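Fructuronate-tagaturonate epimerase UxaE from Cohnella laeviribosi in complex with 1 glycerol (PDB 6IL9) probably interconverts fructuronate and tagaturonate, as a zinc-containing epimerase built on a TIM barrel. Local coordinates at residues R72-L75 and N76-P80; F352-V355 and G356-T359; F461-T464 and L465-E469. One frame throughout, in Å; residues are numbered along the deposited sequence.

Contact 1: R72-L75 and N76-P80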
loop_
_atom_site.group_PDB
_atom_site.type_symbol
_atom_site.label_atom_id
_atom_site.label_comp_id
_atom_site.label_asym_id
_atom_site.label_seq_id
_atom_site.Cartn_x
_atom_site.Cartn_y
_atom_site.Cartn_z
ATOM N N ARG A 72 14.179 -16.477 4.681
ATOM C CA ARG A 72 14.230 -15.134 4.111
ATOM C C ARG A 72 15.328 -14.310 4.767
ATOM O O ARG A 72 16.023 -13.539 4.095
ATOM C CB ARG A 72 12.875 -14.433 4.259
ATOM C CG ARG A 72 12.758 -13.150 3.454
ATOM C CD ARG A 72 13.120 -11.911 4.295
ATOM N NE ARG A 72 12.053 -11.587 5.234
ATOM C CZ ARG A 72 12.043 -10.527 6.032
ATOM N NH1 ARG A 72 13.058 -9.673 6.023
ATOM N NH2 ARG A 72 11.014 -10.326 6.841
ATOM N N LEU A 73 15.509 -14.468 6.076
ATOM C CA LEU A 73 16.566 -13.724 6.754
ATOM C C LEU A 73 17.936 -14.184 6.277
ATOM O O LEU A 73 18.857 -13.373 6.135
ATOM C CB LEU A 73 16.428 -13.877 8.267
ATOM C CG LEU A 73 15.090 -13.410 8.848
ATOM C CD1 LEU A 73 15.002 -13.678 10.340
ATOM C CD2 LEU A 73 14.896 -11.929 8.566
ATOM N N VAL A 74 18.080 -15.479 5.993
ATOM C CA VAL A 74 19.323 -15.979 5.411
ATOM C C VAL A 74 19.561 -15.351 4.041
ATOM O O VAL A 74 20.668 -14.892 3.729
ATOM C CB VAL A 74 19.292 -17.514 5.334
ATOM C CG1 VAL A 74 20.573 -18.028 4.709
ATOM C CG2 VAL A 74 19.059 -18.099 6.715
ATOM N N LEU A 75 18.521 -15.300 3.202
ATOM C CA LEU A 75 18.686 -14.665 1.897
ATOM C C LEU A 75 19.042 -13.188 2.050
ATOM O O LEU A 75 19.861 -12.659 1.289
ATOM C CB LEU A 75 17.414 -14.822 1.057
ATOM C CG LEU A 75 17.038 -16.206 0.527
ATOM C CD1 LEU A 75 15.905 -16.072 -0.488
ATOM C CD2 LEU A 75 18.225 -16.903 -0.100
ATOM N N ASN A 76 18.441 -12.513 3.036
ATOM C CA ASN A 76 18.760 -11.110 3.288
ATOM C C ASN A 76 20.249 -10.921 3.554
ATOM O O ASN A 76 20.848 -9.936 3.106
ATOM C CB ASN A 76 17.965 -10.588 4.485
ATOM C CG ASN A 76 16.522 -10.218 4.149
ATOM O OD1 ASN A 76 15.739 -9.962 5.060
ATOM N ND2 ASN A 76 16.167 -10.185 2.865
ATOM N N ARG A 77 20.860 -11.853 4.295
ATOM C CA ARG A 77 22.269 -11.703 4.645
ATOM C C ARG A 77 23.177 -11.857 3.432
ATOM O O ARG A 77 24.191 -11.158 3.319
ATOM C CB ARG A 77 22.652 -12.709 5.730
ATOM C CG ARG A 77 24.160 -12.744 6.020
ATOM C CD ARG A 77 24.488 -13.475 7.319
ATOM N NE ARG A 77 23.887 -14.807 7.385
ATOM C CZ ARG A 77 22.757 -15.089 8.031
ATOM N NH1 ARG A 77 22.281 -16.333 8.035
ATOM N NH2 ARG A 77 22.100 -14.127 8.667
ATOM N N HIS A 78 22.834 -12.755 2.510
ATOM C CA HIS A 78 23.702 -13.054 1.381
ATOM C C HIS A 78 23.338 -12.293 0.111
ATOM O O HIS A 78 24.162 -12.222 -0.807
ATOM C CB HIS A 78 23.685 -14.562 1.096
ATOM C CG HIS A 78 24.212 -15.390 2.229
ATOM N ND1 HIS A 78 25.501 -15.878 2.258
ATOM C CD2 HIS A 78 23.627 -15.804 3.378
ATOM C CE1 HIS A 78 25.687 -16.559 3.374
ATOM N NE2 HIS A 78 24.565 -16.532 4.071
ATOM N N PHE A 79 22.138 -11.727 0.033
ATOM C CA PHE A 79 21.673 -11.036 -1.167
ATOM C C PHE A 79 21.045 -9.717 -0.742
ATOM O O PHE A 79 19.836 -9.642 -0.474
ATOM C CB PHE A 79 20.696 -11.906 -1.951
ATOM C CG PHE A 79 21.280 -13.218 -2.382
ATOM C CD1 PHE A 79 22.141 -13.279 -3.463
ATOM C CD2 PHE A 79 20.980 -14.388 -1.693
ATOM C CE1 PHE A 79 22.685 -14.487 -3.865
ATOM C CE2 PHE A 79 21.525 -15.602 -2.090
ATOM C CZ PHE A 79 22.380 -15.647 -3.180
ATOM N N PRO A 80 21.842 -8.650 -0.663
ATOM C CA PRO A 80 21.306 -7.369 -0.178
ATOM C C PRO A 80 20.122 -6.838 -0.978
ATOM O O PRO A 80 19.298 -6.111 -0.410
ATOM C CB PRO A 80 22.523 -6.436 -0.271
ATOM C CG PRO A 80 23.699 -7.370 -0.093
ATOM C CD PRO A 80 23.309 -8.621 -0.819
#

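Contact 2: F352-V355 and G356-T359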
loop_
_atom_site.group_PDB
_atom_site.type_symbol
_atom_site.label_atom_id
_atom_site.label_comp_id
_atom_site.label_asym_id
_atom_site.label_seq_id
_atom_site.Cartn_x
_atom_site.Cartn_y
_atom_site.Cartn_z
ATOM N N PHE A 352 -5.070 10.178 -12.961
ATOM C CA PHE A 352 -3.669 9.777 -13.042
ATOM C C PHE A 352 -2.859 10.690 -13.946
ATOM O O PHE A 352 -1.733 11.066 -13.598
ATOM C CB PHE A 352 -3.565 8.342 -13.525
ATOM C CG PHE A 352 -3.958 7.329 -12.495
ATOM C CD1 PHE A 352 -3.918 7.630 -11.145
ATOM C CD2 PHE A 352 -4.358 6.071 -12.884
ATOM C CE1 PHE A 352 -4.280 6.683 -10.200
ATOM C CE2 PHE A 352 -4.723 5.118 -11.947
ATOM C CZ PHE A 352 -4.685 5.415 -10.616
ATOM N N ALA A 353 -3.385 11.048 -15.122
ATOM C CA ALA A 353 -2.606 11.916 -15.997
ATOM C C ALA A 353 -2.378 13.274 -15.347
ATOM O O ALA A 353 -1.283 13.852 -15.450
ATOM C CB ALA A 353 -3.302 12.070 -17.351
ATOM N N LEU A 354 -3.401 13.793 -14.669
ATOM C CA LEU A 354 -3.256 15.046 -13.940
ATOM C C LEU A 354 -2.179 14.936 -12.873
ATOM O O LEU A 354 -1.348 15.840 -12.714
ATOM C CB LEU A 354 -4.596 15.434 -13.301
ATOM C CG LEU A 354 -5.704 15.866 -14.264
ATOM C CD1 LEU A 354 -7.016 16.007 -13.502
ATOM C CD2 LEU A 354 -5.355 17.178 -14.937
ATOM N N VAL A 355 -2.194 13.849 -12.105
ATOM C CA VAL A 355 -1.198 13.699 -11.045
ATOM C C VAL A 355 0.200 13.668 -11.647
ATOM O O VAL A 355 1.116 14.344 -11.168
ATOM C CB VAL A 355 -1.479 12.441 -10.206
ATOM C CG1 VAL A 355 -0.273 12.106 -9.327
ATOM C CG2 VAL A 355 -2.720 12.674 -9.341
ATOM N N GLY A 356 0.377 12.890 -12.714
ATOM C CA GLY A 356 1.682 12.806 -13.344
ATOM C C GLY A 356 2.142 14.146 -13.886
ATOM O O GLY A 356 3.308 14.520 -13.736
ATOM N N ARG A 357 1.229 14.894 -14.507
ATOM C CA ARG A 357 1.601 16.171 -15.100
ATOM C C ARG A 357 1.964 17.199 -14.031
ATOM O O ARG A 357 3.007 17.855 -14.122
ATOM C CB ARG A 357 0.466 16.686 -15.986
ATOM C CG ARG A 357 0.899 17.796 -16.915
ATOM C CD ARG A 357 -0.130 18.901 -17.036
ATOM N NE ARG A 357 -1.470 18.417 -17.352
ATOM C CZ ARG A 357 -2.530 19.215 -17.455
ATOM N NH1 ARG A 357 -2.386 20.526 -17.282
ATOM N NH2 ARG A 357 -3.728 18.714 -17.737
ATOM N N TYR A 358 1.127 17.354 -13.004
ATOM C CA TYR A 358 1.370 18.434 -12.056
ATOM C C TYR A 358 2.517 18.149 -11.094
ATOM O O TYR A 358 3.103 19.104 -10.571
ATOM C CB TYR A 358 0.090 18.746 -11.285
ATOM C CG TYR A 358 -0.832 19.627 -12.100
ATOM C CD1 TYR A 358 -0.662 21.007 -12.107
ATOM C CD2 TYR A 358 -1.855 19.080 -12.872
ATOM C CE1 TYR A 358 -1.492 21.833 -12.862
ATOM C CE2 TYR A 358 -2.692 19.896 -13.631
ATOM C CZ TYR A 358 -2.499 21.276 -13.617
ATOM O OH TYR A 358 -3.319 22.104 -14.362
ATOM N N THR A 359 2.855 16.877 -10.855
ATOM C CA THR A 359 4.002 16.513 -10.024
ATOM C C THR A 359 5.263 16.271 -10.847
ATOM O O THR A 359 6.311 15.936 -10.275
ATOM C CB THR A 359 3.705 15.254 -9.185
ATOM O OG1 THR A 359 3.559 14.114 -10.048
ATOM C CG2 THR A 359 2.447 15.427 -8.342
#

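Contact 3: F461-T464 and L465-E469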
loop_
_atom_site.group_PDB
_atom_site.type_symbol
_atom_site.label_atom_id
_atom_site.label_comp_id
_atom_site.label_asym_id
_atom_site.label_seq_id
_atom_site.Cartn_x
_atom_site.Cartn_y
_atom_site.Cartn_z
ATOM N N PHE A 461 -9.677 -20.853 -2.338
ATOM C CA PHE A 461 -9.257 -19.633 -3.027
ATOM C C PHE A 461 -7.776 -19.687 -3.391
ATOM O O PHE A 461 -7.390 -19.427 -4.540
ATOM C CB PHE A 461 -9.557 -18.419 -2.139
ATOM C CG PHE A 461 -9.127 -17.096 -2.733
ATOM C CD1 PHE A 461 -9.967 -16.393 -3.587
ATOM C CD2 PHE A 461 -7.905 -16.541 -2.406
ATOM C CE1 PHE A 461 -9.573 -15.172 -4.123
ATOM C CE2 PHE A 461 -7.518 -15.321 -2.930
ATOM C CZ PHE A 461 -8.358 -14.642 -3.791
ATOM N N PHE A 462 -6.922 -20.010 -2.418
ATOM C CA PHE A 462 -5.495 -20.035 -2.713
ATOM C C PHE A 462 -5.145 -21.195 -3.634
ATOM O O PHE A 462 -4.219 -21.086 -4.442
ATOM C CB PHE A 462 -4.690 -20.078 -1.411
ATOM C CG PHE A 462 -4.504 -18.720 -0.799
ATOM C CD1 PHE A 462 -3.586 -17.832 -1.333
ATOM C CD2 PHE A 462 -5.290 -18.311 0.264
ATOM C CE1 PHE A 462 -3.426 -16.556 -0.792
ATOM C CE2 PHE A 462 -5.138 -17.043 0.810
ATOM C CZ PHE A 462 -4.205 -16.165 0.278
ATOM N N ARG A 463 -5.899 -22.293 -3.559
ATOM C CA ARG A 463 -5.666 -23.400 -4.475
ATOM C C ARG A 463 -5.923 -22.978 -5.920
ATOM O O ARG A 463 -5.114 -23.271 -6.810
ATOM C CB ARG A 463 -6.547 -24.586 -4.074
ATOM C CG ARG A 463 -6.035 -25.948 -4.480
ATOM C CD ARG A 463 -6.463 -27.005 -3.453
ATOM N NE ARG A 463 -7.899 -26.956 -3.167
ATOM C CZ ARG A 463 -8.431 -26.871 -1.948
ATOM N NH1 ARG A 463 -7.652 -26.834 -0.874
ATOM N NH2 ARG A 463 -9.749 -26.837 -1.798
ATOM N N THR A 464 -7.029 -22.265 -6.181
ATOM C CA THR A 464 -7.249 -21.846 -7.564
ATOM C C THR A 464 -6.246 -20.783 -7.987
ATOM O O THR A 464 -5.827 -20.773 -9.145
ATOM C CB THR A 464 -8.676 -21.342 -7.811
ATOM O OG1 THR A 464 -8.763 -19.942 -7.540
ATOM C CG2 THR A 464 -9.689 -22.097 -6.993
ATOM N N LEU A 465 -5.825 -19.904 -7.074
ATOM C CA LEU A 465 -4.877 -18.871 -7.487
ATOM C C LEU A 465 -3.502 -19.464 -7.775
ATOM O O LEU A 465 -2.790 -18.973 -8.661
ATOM C CB LEU A 465 -4.794 -17.764 -6.437
ATOM C CG LEU A 465 -5.683 -16.536 -6.709
ATOM C CD1 LEU A 465 -5.144 -15.726 -7.884
ATOM C CD2 LEU A 465 -7.112 -16.980 -7.005
ATOM N N SER A 466 -3.125 -20.530 -7.069
ATOM C CA SER A 466 -1.882 -21.221 -7.399
ATOM C C SER A 466 -1.991 -21.936 -8.746
ATOM O O SER A 466 -1.071 -21.866 -9.569
ATOM C CB SER A 466 -1.525 -22.204 -6.285
ATOM O OG SER A 466 -0.331 -22.897 -6.591
ATOM N N GLU A 467 -3.117 -22.616 -8.995
ATOM C CA GLU A 467 -3.320 -23.264 -10.285
ATOM C C GLU A 467 -3.319 -22.256 -11.424
ATOM O O GLU A 467 -2.926 -22.592 -12.546
ATOM C CB GLU A 467 -4.635 -24.055 -10.276
ATOM C CG GLU A 467 -4.633 -25.249 -9.337
ATOM C CD GLU A 467 -6.034 -25.734 -8.970
ATOM O OE1 GLU A 467 -6.137 -26.671 -8.147
ATOM O OE2 GLU A 467 -7.033 -25.180 -9.493
ATOM N N ARG A 468 -3.750 -21.023 -11.165
ATOM C CA ARG A 468 -3.861 -19.991 -12.193
ATOM C C ARG A 468 -2.830 -18.886 -11.978
ATOM O O ARG A 468 -3.080 -17.713 -12.261
ATOM C CB ARG A 468 -5.268 -19.397 -12.222
ATOM C CG ARG A 468 -6.402 -20.409 -12.097
ATOM C CD ARG A 468 -6.315 -21.498 -13.134
ATOM N NE ARG A 468 -6.517 -20.974 -14.475
ATOM C CZ ARG A 468 -7.184 -21.615 -15.430
ATOM N NH1 ARG A 468 -7.723 -22.801 -15.181
ATOM N NH2 ARG A 468 -7.314 -21.065 -16.632
ATOM N N GLU A 469 -1.655 -19.267 -11.481
ATOM C CA GLU A 469 -0.599 -18.301 -11.190
ATOM C C GLU A 469 -0.239 -17.465 -12.417
ATOM O O GLU A 469 -0.053 -16.242 -12.313
ATOM C CB GLU A 469 0.624 -19.050 -10.655
ATOM C CG GLU A 469 1.880 -18.226 -10.481
ATOM C CD GLU A 469 2.995 -19.040 -9.836
ATOM O OE1 GLU A 469 4.133 -19.030 -10.361
ATOM O OE2 GLU A 469 2.716 -19.696 -8.800
#

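Contact 1: R72-L75 and N76-P80
Arg-72 and Asn-76 face each other one turn apart in the last two turns of helix 69-78, joined by side chain as well as backbone. The amide N of Asn-76 bonds to Arg-72 O, the ordinary i to i+4 bond of an alpha helix, while NH1 of Arg-72 donates to Asn-76 OD1 at 2.9 Å. That second bond lies in the carbonyl plane of the Asn-76 amide and close to the guanidinium plane, although the two flat groups are turned 65° apart. The Arg-72 chain leaves with CG opposite the backbone N (chi1 -168°) and bends twice, which carries the guanidinium forward, toward the C-terminal end of the helix, to the Asn-76 amide. CD2 of Leu-73 lies over one face of this guanidinium, toward its rim. Arg-72 NE pairs with Asp-140 of helix 135-149, and Asn-76 ND2 bonds to Thr-82. A leucine in place of Arg-72 would probably leave Asp-140 without its charged mate and the Asn-76 amide freer to turn.

The tight side joins this pairing to an apolar patch: Leu-75 CD2 meets Phe-79 CD2 at 4.1 Å, with Tyr-144 packed on Leu-75 and Leu-50 on Phe-79. Arg-77 is on the loose, exposed side. One face of its guanidinium lies over Val-74 CA, with NH1 3.9 Å from Val-74 CG2, and NH1 forms a salt bridge with Glu-53, which also accepts from His-78 NE2. At Phe-79 the chain leaves helical geometry, its N still bonded to Leu-75 O at 2.8 Å. Just before it, the imidazole of His-78 sets its CD2 edge 3.1 Å from Val-74 O.

Contact 2: F352-V355 and G356-T359
Val-355 O takes two bonds from Thr-359 at the C-terminal end of helix 349-358: one from the hydroxyl OG1 at 2.7 Å, the other from the backbone N at 3.1 Å. The two donors come from opposite faces of the carbonyl plane, and OG1 stands 32° out of it, so the oxygen is gripped from both sides. With chi1 at 67°, OG1 of Thr-359 lies between its own backbone N and carbonyl carbon, the rotamer that turns the hydroxyl back onto the preceding turn. The methyl CG2 also comes close, 3.3 Å from Val-355 O.

Ahead of this pair the regular i to i+4 bonds run from Gly-356 N to Phe-352 O, from Arg-357 N to Ala-353 O and from Tyr-358 N to Leu-354 O, the last being 2.9 Å long and nearly straight.

Outward from the backbone, Leu-354 and Tyr-358 extend side by side in the same direction. CD2 of the leucine touches CE2 of the ring at 4.0 Å, and the ring presents its CD2 edge to Leu-354 O. The same methyl lies 3.6 Å from NH2 of Arg-357, with Tyr-358 CE2 over one face of the Arg-357 guanidinium, toward the rim.

Helix 319-336 packs against this side: Ile-319, Glu-323 and Leu-326 touch Leu-354, and Glu-323 bonds to the Tyr-358 hydroxyl. Phe-352 points elsewhere, onto His-483, Leu-486 and Leu-487 of helix 469-487, and the helix as a whole joins the adjacent barrel strands 339-342 and 363-367 in a beta-alpha-beta crossover.

Contact 3: F461-T464 and L465-E469
Helix 458-467 ends here, and its final turns are joined by an aliphatic-aromatic contact across one turn. The CD2 methyl of Leu-465 sits over a face of the Phe-461 ring, 4.2 Å from its centroid and 13° off the normal, a CH-pi contact. Phe-461 holds CG opposite its backbone N (chi1 178°), which brings the ring alongside the following turn. The same methyl is 3.4 Å from Thr-464 OG1, and that hydroxyl makes a weak bond back to Phe-461 O, which also accepts from Leu-465 N.

Farther round, Arg-463 and Glu-467 lie side by side, but their charged groups do not meet: Arg-463 CG comes 3.7 Å from Glu-467 OE1, while NE stays 5.3 Å from it. The extended Glu-467 chain runs past the Arg-463 carbonyl, with CG 3.2 Å from Arg-463 O. At Arg-468 the chain leaves helical geometry, its N still bonded to Thr-464 O. Arg-468 is also the N-cap residue of helix 469-487, and its guanidinium pairs with Asp-471 there.

Helix 369-382 covers the Phe-461 and Thr-464 side through Trp-372, Ala-375 and Val-379, while Ser-466 bonds by its hydroxyl to Gly-38, just before strand 39-45.

All three contacts are the last turns of short helices, but no two share a helix and none touches another; contacts 1 and 3 come nearest, at about 16 Å between closest atoms. Each has a buried face and an exposed one: Leu-75 and Phe-79 against Arg-77, Phe-352 and Val-355 against Ala-353 and Arg-357, Phe-461 and Leu-465 against Arg-463 and Glu-467. Contact 1 has a hydrogen bond between two side chains, and its arginines reach acidic residues of helices 49-53 and 135-149. Contact 2, the nearest to the chain centre, uses a threonine hydroxyl on a backbone oxygen. Contact 3 is chiefly apolar and runs straight into helix 469-487, which contact 2 meets at its other end.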